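Local coordinates for cell division control protein 45 cdc45 putative (Entamoeba histolytica, PDB 6CC2), which probably serves as the Cdc45 subunit of the eukaryotic replicative helicase (Cdc45-MCM-GINS), supporting unwinding of DNA during chromosome replication, at residues D172-Y178 with V491-N495; V483-S487 with F517-V521; L450-A455 with P467-A471; A86-V91 with R110-N116. The contacts are given in a common frame with arbitrary orientation. Residues are numbered along the deposited sequence.

Contact 1: residues D172-Y178 with V491-N495. With EDO (1,2-ethanediol), chain E.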
# COMPACT_ATOMS: atom_id res chain seq x y z
N ASP A 172 -19.58 3.04 8.06
CA ASP A 172 -19.68 3.77 6.81
C ASP A 172 -18.65 4.89 6.75
O ASP A 172 -18.44 5.62 7.72
CB ASP A 172 -21.09 4.34 6.64
CG ASP A 172 -22.12 3.28 6.31
OD1 ASP A 172 -21.74 2.27 5.67
OD2 ASP A 172 -23.29 3.45 6.69
N SER A 173 -18.02 5.03 5.59
CA SER A 173 -17.05 6.08 5.35
C SER A 173 -17.53 6.99 4.22
O SER A 173 -18.16 6.53 3.26
CB SER A 173 -15.68 5.51 4.99
OG SER A 173 -14.86 6.52 4.43
N ASP A 174 -17.23 8.28 4.34
CA ASP A 174 -17.50 9.23 3.27
C ASP A 174 -16.40 9.25 2.22
O ASP A 174 -16.48 10.04 1.28
CB ASP A 174 -17.67 10.64 3.85
CG ASP A 174 -18.94 10.78 4.67
OD1 ASP A 174 -19.93 10.08 4.37
OD2 ASP A 174 -18.95 11.59 5.62
N GLY A 175 -15.39 8.39 2.35
CA GLY A 175 -14.24 8.48 1.47
C GLY A 175 -14.61 8.20 0.02
O GLY A 175 -15.37 7.28 -0.29
N GLU A 176 -14.06 9.04 -0.87
CA GLU A 176 -14.26 8.88 -2.31
C GLU A 176 -12.97 8.93 -3.11
O GLU A 176 -12.97 8.53 -4.26
CB GLU A 176 -15.22 9.96 -2.86
CG GLU A 176 -16.62 9.91 -2.29
CD GLU A 176 -17.52 11.02 -2.82
OE1 GLU A 176 -17.18 11.61 -3.87
OE2 GLU A 176 -18.56 11.29 -2.19
N PHE A 177 -11.88 9.42 -2.55
CA PHE A 177 -10.61 9.47 -3.26
C PHE A 177 -9.51 9.72 -2.23
O PHE A 177 -9.78 9.84 -1.03
CB PHE A 177 -10.61 10.55 -4.35
CG PHE A 177 -10.93 11.92 -3.86
CD1 PHE A 177 -12.23 12.33 -3.74
CD2 PHE A 177 -9.91 12.79 -3.48
CE1 PHE A 177 -12.53 13.59 -3.28
CE2 PHE A 177 -10.23 14.06 -3.03
CZ PHE A 177 -11.52 14.44 -2.92
N TYR A 178 -8.26 9.75 -2.70
CA TYR A 178 -7.09 9.93 -1.86
C TYR A 178 -6.38 11.22 -2.23
O TYR A 178 -6.21 11.54 -3.42
CB TYR A 178 -6.10 8.76 -1.97
CG TYR A 178 -6.71 7.43 -1.61
CD1 TYR A 178 -7.44 6.69 -2.55
CD2 TYR A 178 -6.59 6.92 -0.35
CE1 TYR A 178 -8.01 5.50 -2.22
CE2 TYR A 178 -7.15 5.70 -0.01
CZ TYR A 178 -7.87 5.00 -0.96
OH TYR A 178 -8.44 3.78 -0.63
N VAL A 491 -12.73 2.67 -4.11
CA VAL A 491 -13.03 3.17 -2.76
C VAL A 491 -14.40 3.82 -2.71
O VAL A 491 -15.05 3.83 -1.66
CB VAL A 491 -11.92 4.14 -2.31
CG1 VAL A 491 -11.86 5.36 -3.21
CG2 VAL A 491 -12.11 4.57 -0.84
N LYS A 492 -14.87 4.40 -3.82
CA LYS A 492 -16.14 5.11 -3.80
C LYS A 492 -17.31 4.19 -3.49
O LYS A 492 -18.35 4.65 -3.01
CB LYS A 492 -16.39 5.80 -5.15
CG LYS A 492 -15.66 7.11 -5.33
CD LYS A 492 -16.13 7.86 -6.58
CE LYS A 492 -17.55 8.40 -6.40
NZ LYS A 492 -18.00 9.21 -7.58
N THR A 493 -17.17 2.89 -3.77
CA THR A 493 -18.24 1.94 -3.54
C THR A 493 -17.90 0.96 -2.42
O THR A 493 -18.53 -0.10 -2.30
CB THR A 493 -18.57 1.17 -4.83
OG1 THR A 493 -17.41 0.54 -5.35
CG2 THR A 493 -19.14 2.13 -5.87
N LEU A 494 -16.91 1.29 -1.59
CA LEU A 494 -16.50 0.37 -0.53
C LEU A 494 -17.57 0.23 0.53
O LEU A 494 -17.77 -0.87 1.07
CB LEU A 494 -15.19 0.86 0.10
CG LEU A 494 -14.68 0.05 1.29
CD1 LEU A 494 -14.47 -1.40 0.93
CD2 LEU A 494 -13.40 0.65 1.81
N ASN A 495 -18.27 1.32 0.87
CA ASN A 495 -19.38 1.24 1.81
C ASN A 495 -20.35 0.15 1.39
O ASN A 495 -20.75 -0.70 2.21
CB ASN A 495 -20.12 2.58 1.90
CG ASN A 495 -19.45 3.56 2.81
OD1 ASN A 495 -18.53 3.22 3.54
ND2 ASN A 495 -19.94 4.80 2.79
C1 EDO E . -5.39 14.30 -6.47
O1 EDO E . -6.62 14.15 -5.74
C2 EDO E . -4.21 13.87 -5.60
O2 EDO E . -4.36 12.50 -5.22
O HOH W 1 -20.04 -0.38 5.09
O HOH W 2 -15.08 4.39 1.01
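An ST turn at S173 and a classic beta bulge at E176 and F177, opposite R110, shape the 172-178 strip where it meets the start of helix 494-508. The turn is defined by G175 N donating to S173 OG (2.8 Å). The N495 carboxamide pairs with both backbone groups of S173: S173 N donates to N495 OD1 (2.8 Å, N-H...acceptor angle 178°), and N495 ND2 donates to S173 O (2.5 Å, 133°). Water 1 donates to D172 OD1 (3.2 Å) and N495 O (3.0 Å). V491 O accepts from L494 N (3.1 Å); water 2 is within hydrogen-bonding distance of V491 O (2.7 Å) and G175 O (3.2 Å). Bonds from E176 and F177 to R110 and from D174 to S88 attach the strip to the N-terminal region, consistent with an interdomain seam. At the Y178 end of the strip V491 CG1 packs 4.0 Å from Y178 CE1, while O2 of a 1,2-ethanediol, probably from the crystallisation liquor, donates to Y178 O at 2.8 Å.

Contact 2: residues V483-S487 with F517-V521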
# COMPACT_ATOMS: atom_id res chain seq x y z
N VAL A 483 -12.92 -14.77 0.59
CA VAL A 483 -12.28 -13.48 0.80
C VAL A 483 -12.94 -12.46 -0.11
O VAL A 483 -13.14 -12.73 -1.31
CB VAL A 483 -10.77 -13.56 0.53
CG1 VAL A 483 -10.17 -12.15 0.53
CG2 VAL A 483 -10.10 -14.44 1.57
N GLY A 484 -13.26 -11.30 0.43
CA GLY A 484 -13.71 -10.17 -0.35
C GLY A 484 -12.69 -9.04 -0.23
O GLY A 484 -12.29 -8.68 0.88
N TYR A 485 -12.28 -8.50 -1.38
CA TYR A 485 -11.26 -7.48 -1.42
C TYR A 485 -11.68 -6.33 -2.32
O TYR A 485 -12.17 -6.55 -3.43
CB TYR A 485 -9.91 -8.03 -1.92
CG TYR A 485 -8.87 -6.94 -2.10
CD1 TYR A 485 -8.20 -6.41 -1.02
CD2 TYR A 485 -8.58 -6.44 -3.37
CE1 TYR A 485 -7.25 -5.38 -1.19
CE2 TYR A 485 -7.63 -5.44 -3.54
CZ TYR A 485 -6.99 -4.92 -2.45
OH TYR A 485 -6.06 -3.93 -2.60
N SER A 486 -11.47 -5.11 -1.85
CA SER A 486 -11.78 -3.92 -2.61
C SER A 486 -10.52 -3.08 -2.77
O SER A 486 -9.95 -2.62 -1.78
CB SER A 486 -12.88 -3.12 -1.92
OG SER A 486 -13.15 -1.91 -2.58
N SER A 487 -10.07 -2.92 -4.03
CA SER A 487 -8.85 -2.12 -4.25
C SER A 487 -9.12 -0.62 -4.08
O SER A 487 -10.28 -0.18 -4.12
CB SER A 487 -8.30 -2.38 -5.64
OG SER A 487 -9.04 -1.70 -6.62
N PHE A 517 -9.52 -2.82 6.79
CA PHE A 517 -10.16 -1.62 6.25
C PHE A 517 -10.63 -1.82 4.80
O PHE A 517 -11.44 -1.03 4.32
CB PHE A 517 -9.20 -0.44 6.32
CG PHE A 517 -8.90 -0.00 7.72
CD1 PHE A 517 -9.83 0.72 8.47
CD2 PHE A 517 -7.67 -0.30 8.31
CE1 PHE A 517 -9.56 1.11 9.74
CE2 PHE A 517 -7.40 0.11 9.60
CZ PHE A 517 -8.33 0.81 10.33
N ASP A 518 -10.12 -2.84 4.07
CA ASP A 518 -10.55 -3.04 2.69
C ASP A 518 -10.83 -4.50 2.32
O ASP A 518 -10.91 -4.82 1.11
CB ASP A 518 -9.50 -2.48 1.71
CG ASP A 518 -8.12 -3.08 1.93
OD1 ASP A 518 -8.02 -4.15 2.57
OD2 ASP A 518 -7.13 -2.48 1.49
N SER A 519 -11.00 -5.39 3.29
CA SER A 519 -11.19 -6.79 2.97
C SER A 519 -11.92 -7.49 4.11
O SER A 519 -11.94 -7.03 5.25
CB SER A 519 -9.84 -7.47 2.71
OG SER A 519 -9.08 -7.55 3.91
N PHE A 520 -12.46 -8.65 3.77
CA PHE A 520 -13.21 -9.48 4.70
C PHE A 520 -12.89 -10.95 4.41
O PHE A 520 -12.62 -11.33 3.28
CB PHE A 520 -14.74 -9.30 4.56
CG PHE A 520 -15.18 -7.88 4.55
CD1 PHE A 520 -15.11 -7.13 3.39
CD2 PHE A 520 -15.67 -7.28 5.71
CE1 PHE A 520 -15.51 -5.80 3.38
CE2 PHE A 520 -16.08 -5.96 5.70
CZ PHE A 520 -15.99 -5.22 4.53
N VAL A 521 -12.96 -11.77 5.46
CA VAL A 521 -12.81 -13.21 5.34
C VAL A 521 -13.99 -13.88 6.03
O VAL A 521 -14.31 -13.54 7.17
CB VAL A 521 -11.49 -13.70 5.96
CG1 VAL A 521 -11.33 -15.20 5.75
CG2 VAL A 521 -10.31 -12.96 5.35
O HOH W 3 -5.36 -2.75 -0.21
O HOH W 4 -8.53 -0.54 -0.78
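The Y485 ring turns its edge to S519, with CD1 4.2 Å from S519 CB, and V483 CG2 meets V521 CG2 at 4.1 Å on the same face. Three backbone bonds fix the antiparallel register: G484 N to F520 O (2.9 Å), F520 N to G484 O (2.9 Å) and S486 N to D518 O (3.0 Å). G484-F520 is a hydrogen-bonded pair, with V483-V521 and Y485-S519 the non-hydrogen-bonded pairs beside it; the short strand axes run 176° apart at 4.7 Å. Where the pairing ends, water 3 joins Y485 OH (2.8 Å) to D518 OD2 (2.5 Å), and water 4 donates to S486 O (2.7 Å) and D518 OD2 (3.3 Å). S519 OG bonds to S516 OG. V483, Y485 and S519 face helix 444-462, whereas F520 faces F501 and T502 of helix 494-508. Antiparallel neighbours joined through helix 494-508 and the short strand 514-515, in a mixed sheet with helices on both faces, are consistent with the DHHA1-like C-terminal domain of Cdc45 and its RecJ relatives.

Contact 3: residues L450-A455 with P467-A471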
# COMPACT_ATOMS: atom_id res chain seq x y z
N LEU A 450 -3.92 -13.47 -2.91
CA LEU A 450 -4.36 -13.86 -4.24
C LEU A 450 -5.56 -13.05 -4.68
O LEU A 450 -5.64 -12.62 -5.84
CB LEU A 450 -4.66 -15.37 -4.26
CG LEU A 450 -5.10 -15.93 -5.61
CD1 LEU A 450 -4.03 -15.66 -6.66
CD2 LEU A 450 -5.36 -17.42 -5.51
N ALA A 451 -6.51 -12.80 -3.77
CA ALA A 451 -7.67 -11.99 -4.12
C ALA A 451 -7.25 -10.59 -4.56
O ALA A 451 -7.81 -10.04 -5.52
CB ALA A 451 -8.64 -11.89 -2.95
N GLN A 452 -6.29 -9.98 -3.85
CA GLN A 452 -5.80 -8.65 -4.21
C GLN A 452 -5.17 -8.66 -5.58
O GLN A 452 -5.40 -7.76 -6.40
CB GLN A 452 -4.81 -8.16 -3.17
CG GLN A 452 -4.18 -6.81 -3.52
CD GLN A 452 -3.40 -6.22 -2.36
OE1 GLN A 452 -3.44 -6.73 -1.24
NE2 GLN A 452 -2.69 -5.13 -2.62
N PHE A 453 -4.35 -9.68 -5.86
CA PHE A 453 -3.75 -9.79 -7.18
C PHE A 453 -4.81 -9.94 -8.26
O PHE A 453 -4.73 -9.29 -9.32
CB PHE A 453 -2.76 -10.95 -7.23
CG PHE A 453 -2.21 -11.17 -8.61
CD1 PHE A 453 -1.14 -10.40 -9.05
CD2 PHE A 453 -2.81 -12.05 -9.48
CE1 PHE A 453 -0.65 -10.56 -10.33
CE2 PHE A 453 -2.32 -12.21 -10.76
CZ PHE A 453 -1.26 -11.45 -11.18
N LEU A 454 -5.77 -10.87 -8.06
CA LEU A 454 -6.77 -11.13 -9.07
C LEU A 454 -7.66 -9.92 -9.28
O LEU A 454 -8.09 -9.66 -10.42
CB LEU A 454 -7.60 -12.36 -8.70
CG LEU A 454 -6.87 -13.68 -8.78
CD1 LEU A 454 -7.71 -14.79 -8.11
CD2 LEU A 454 -6.57 -14.08 -10.22
N ALA A 455 -7.95 -9.16 -8.22
CA ALA A 455 -8.76 -7.97 -8.38
C ALA A 455 -8.13 -7.03 -9.38
O ALA A 455 -8.80 -6.49 -10.28
CB ALA A 455 -8.94 -7.28 -7.02
N PRO A 467 -14.54 -4.76 -7.16
CA PRO A 467 -14.11 -5.57 -6.02
C PRO A 467 -14.18 -7.04 -6.41
O PRO A 467 -14.81 -7.42 -7.40
CB PRO A 467 -15.09 -5.20 -4.91
CG PRO A 467 -16.31 -4.74 -5.61
CD PRO A 467 -15.87 -4.15 -6.94
N PHE A 468 -13.44 -7.86 -5.67
CA PHE A 468 -13.21 -9.25 -6.03
C PHE A 468 -13.53 -10.16 -4.85
O PHE A 468 -13.07 -9.92 -3.73
CB PHE A 468 -11.75 -9.46 -6.47
CG PHE A 468 -11.54 -10.69 -7.28
CD1 PHE A 468 -11.37 -11.93 -6.67
CD2 PHE A 468 -11.47 -10.63 -8.66
CE1 PHE A 468 -11.18 -13.06 -7.42
CE2 PHE A 468 -11.26 -11.75 -9.43
CZ PHE A 468 -11.14 -12.98 -8.81
N ILE A 469 -14.30 -11.21 -5.11
CA ILE A 469 -14.65 -12.22 -4.11
C ILE A 469 -14.08 -13.55 -4.57
O ILE A 469 -14.37 -14.01 -5.69
CB ILE A 469 -16.17 -12.31 -3.88
CG1 ILE A 469 -16.68 -11.00 -3.29
CG2 ILE A 469 -16.47 -13.49 -2.92
CD1 ILE A 469 -18.15 -10.88 -3.22
N LEU A 470 -13.23 -14.14 -3.73
CA LEU A 470 -12.49 -15.35 -4.06
C LEU A 470 -12.87 -16.43 -3.07
O LEU A 470 -12.83 -16.19 -1.86
CB LEU A 470 -10.98 -15.08 -3.99
CG LEU A 470 -10.09 -16.32 -4.14
CD1 LEU A 470 -10.14 -16.86 -5.51
CD2 LEU A 470 -8.65 -15.93 -3.75
N ALA A 471 -13.26 -17.59 -3.59
CA ALA A 471 -13.56 -18.77 -2.77
C ALA A 471 -12.54 -19.86 -3.05
O ALA A 471 -12.37 -20.27 -4.21
CB ALA A 471 -14.96 -19.29 -3.09
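Helix 444-462 lies across strand 468-474, the two short axes approaching to 8.2 Å at an angle of 134°. Two alternate strand side chains, F468 and L470, form the bumps; both point to the helix, with 86 and 65 Å² of covered area. The F468 side chain fits between L454 and A455, where the alanine leaves room for its base: A455 CB sits 3.6 Å from F468 CB. L454 CB lies over the face of the ring, 3.8 Å from its centroid and 20° off the normal, a CH-pi contact. One turn earlier, the small side chain of A451 leaves a hollow for L470, with A451 CB 4.1 Å from L470 CB. Two leucines border it, L470 CD2 reaching L450 CG at 4.0 Å and L470 CD1 reaching L454 CD1 at 4.1 Å. Between these bumps I469 points away to F497 and F501 of helix 494-508, so the strand is covered on both faces. No hydrogen bond crosses between the segments: L454 N and A455 N bond to L450 O and A451 O within the helix, F468 and L470 pair with Y485 and V483 in the sheet, and cohesion here comes from apolar fit and dispersion.

Contact 4: residues A86-V91 with R110-N116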
# COMPACT_ATOMS: atom_id res chain seq x y z
N ALA A 86 -9.79 7.08 10.02
CA ALA A 86 -10.69 7.81 10.90
C ALA A 86 -11.20 9.13 10.34
O ALA A 86 -12.24 9.62 10.77
CB ALA A 86 -10.03 8.09 12.25
N GLY A 87 -10.48 9.73 9.38
CA GLY A 87 -10.90 11.04 8.89
C GLY A 87 -12.25 11.04 8.20
O GLY A 87 -12.96 12.04 8.23
N SER A 88 -12.62 9.94 7.55
CA SER A 88 -13.84 9.89 6.76
C SER A 88 -14.98 9.14 7.44
O SER A 88 -16.03 8.93 6.82
CB SER A 88 -13.55 9.30 5.38
OG SER A 88 -12.67 10.18 4.68
N ILE A 89 -14.83 8.77 8.71
CA ILE A 89 -15.93 8.17 9.45
C ILE A 89 -16.36 9.13 10.56
O ILE A 89 -15.65 10.07 10.91
CB ILE A 89 -15.56 6.80 10.02
CG1 ILE A 89 -14.45 6.94 11.06
CG2 ILE A 89 -15.14 5.86 8.91
CD1 ILE A 89 -14.27 5.69 11.91
N ASP A 90 -17.53 8.86 11.13
CA ASP A 90 -18.08 9.67 12.22
C ASP A 90 -17.38 9.26 13.51
O ASP A 90 -17.83 8.37 14.22
CB ASP A 90 -19.59 9.49 12.29
CG ASP A 90 -20.25 10.45 13.27
OD1 ASP A 90 -19.53 11.09 14.06
OD2 ASP A 90 -21.50 10.56 13.23
N VAL A 91 -16.26 9.93 13.80
CA VAL A 91 -15.39 9.54 14.91
C VAL A 91 -16.12 9.66 16.24
O VAL A 91 -15.99 8.79 17.11
CB VAL A 91 -14.12 10.40 14.91
CG1 VAL A 91 -13.37 10.25 16.23
CG2 VAL A 91 -13.23 10.03 13.76
N ARG A 110 -10.40 11.34 1.36
CA ARG A 110 -11.26 12.52 1.21
C ARG A 110 -12.59 12.08 0.60
O ARG A 110 -12.64 11.07 -0.11
CB ARG A 110 -10.63 13.59 0.30
CG ARG A 110 -9.33 14.18 0.82
CD ARG A 110 -9.58 15.14 1.98
NE ARG A 110 -8.35 15.89 2.28
CZ ARG A 110 -7.31 15.38 2.93
NH1 ARG A 110 -6.22 16.11 3.12
NH2 ARG A 110 -7.34 14.13 3.38
N PRO A 111 -13.67 12.83 0.84
CA PRO A 111 -13.78 13.98 1.75
C PRO A 111 -13.72 13.58 3.23
O PRO A 111 -13.98 12.44 3.58
CB PRO A 111 -15.13 14.58 1.42
CG PRO A 111 -15.93 13.42 0.91
CD PRO A 111 -14.94 12.59 0.13
N PHE A 112 -13.38 14.54 4.09
CA PHE A 112 -13.53 14.33 5.52
C PHE A 112 -15.01 14.18 5.88
O PHE A 112 -15.90 14.77 5.25
CB PHE A 112 -12.94 15.50 6.28
CG PHE A 112 -11.45 15.62 6.17
CD1 PHE A 112 -10.62 14.53 6.40
CD2 PHE A 112 -10.87 16.84 5.87
CE1 PHE A 112 -9.24 14.65 6.31
CE2 PHE A 112 -9.49 16.97 5.79
CZ PHE A 112 -8.68 15.88 6.00
N ASN A 113 -15.28 13.39 6.92
CA ASN A 113 -16.63 13.32 7.47
C ASN A 113 -17.07 14.69 7.97
O ASN A 113 -16.34 15.37 8.69
CB ASN A 113 -16.69 12.29 8.59
CG ASN A 113 -18.04 12.26 9.30
OD1 ASN A 113 -18.29 13.04 10.21
ND2 ASN A 113 -18.91 11.36 8.87
N LYS A 114 -18.29 15.09 7.61
CA LYS A 114 -18.75 16.45 7.91
C LYS A 114 -18.83 16.69 9.41
O LYS A 114 -18.56 17.81 9.88
CB LYS A 114 -20.08 16.72 7.23
CG LYS A 114 -19.96 16.99 5.74
CD LYS A 114 -21.31 16.98 5.03
CE LYS A 114 -22.23 18.07 5.54
NZ LYS A 114 -23.57 18.02 4.88
N LEU A 115 -19.22 15.68 10.18
CA LEU A 115 -19.31 15.88 11.63
C LEU A 115 -17.92 15.93 12.25
O LEU A 115 -17.73 16.60 13.28
CB LEU A 115 -20.15 14.78 12.26
CG LEU A 115 -21.62 14.77 11.84
CD1 LEU A 115 -22.34 13.58 12.47
CD2 LEU A 115 -22.32 16.06 12.19
N ASN A 116 -16.94 15.26 11.64
CA ASN A 116 -15.54 15.46 12.03
C ASN A 116 -15.11 16.90 11.79
O ASN A 116 -14.39 17.49 12.60
CB ASN A 116 -14.63 14.52 11.24
CG ASN A 116 -14.69 13.06 11.72
OD1 ASN A 116 -15.47 12.69 12.61
ND2 ASN A 116 -13.87 12.22 11.12
O HOH W 5 -17.52 12.89 14.42
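A86 opens a type I turn closed by a weak I89 N to A86 O bond of 3.4 Å. G87 O takes N113 N at 3.0 Å and 170°. A beta carbon at G87 would lie only 3.4 Å from F112 CD1, so the bare backbone suits this close approach. S88 OG donates to P111 O (2.8 Å), just after the cis peptide that precedes P111. With I89, the two hydrogens of N116 ND2 are shared among three carbonyls, A86 O (3.1 Å), G87 O (3.0 Å) and I89 O (2.8 Å), which fits their weak angles of 117-134°. D90 centres an inverse gamma turn and caps helix 91-95, D90 OD1 weakly accepting from E93 N; water 5 donates to D90 OD1 and N116 OD1, 2.7 Å from each. Finally V91 N donates to N116 OD1 (3.1 Å). N116 reads the loop with both ends of its amide, while N113 OD1 caps its helix through N116 N (3.0 Å). The loop enters helix 91-95 beyond the C-terminal ends of the central strands 77-83 and 102-106: N116 rests on I122 and L124 of strand 122-125, V91 on I105, and D107 OD2 accepts from G87 N.

Overall arrangement
From the N terminus, contact 4 closes first, a short loop between 86-91 and 110-116 beyond the C-terminal ends of strands 77-83 and 102-106 of the parallel sheet. After an unmodelled stretch, contact 1 opens at 172-178 and closes only at 491-495. Contact 3, between 450-455 and 467-471, is nested inside that long loop. Contact 2 opens at 483-487, before contact 1 closes, and finishes at 517-521, so contacts 1 and 2 cross. Contacts 2 and 3 share the mixed sheet, since strands 468-474 and 479-485 are neighbours. Contact 1 joins both regions: from 172-178, E176 N lies 2.6 Å from R110 O, a probable hydrogen bond; from 491-495, L494 CD1 packs 3.7 Å from S486 CB.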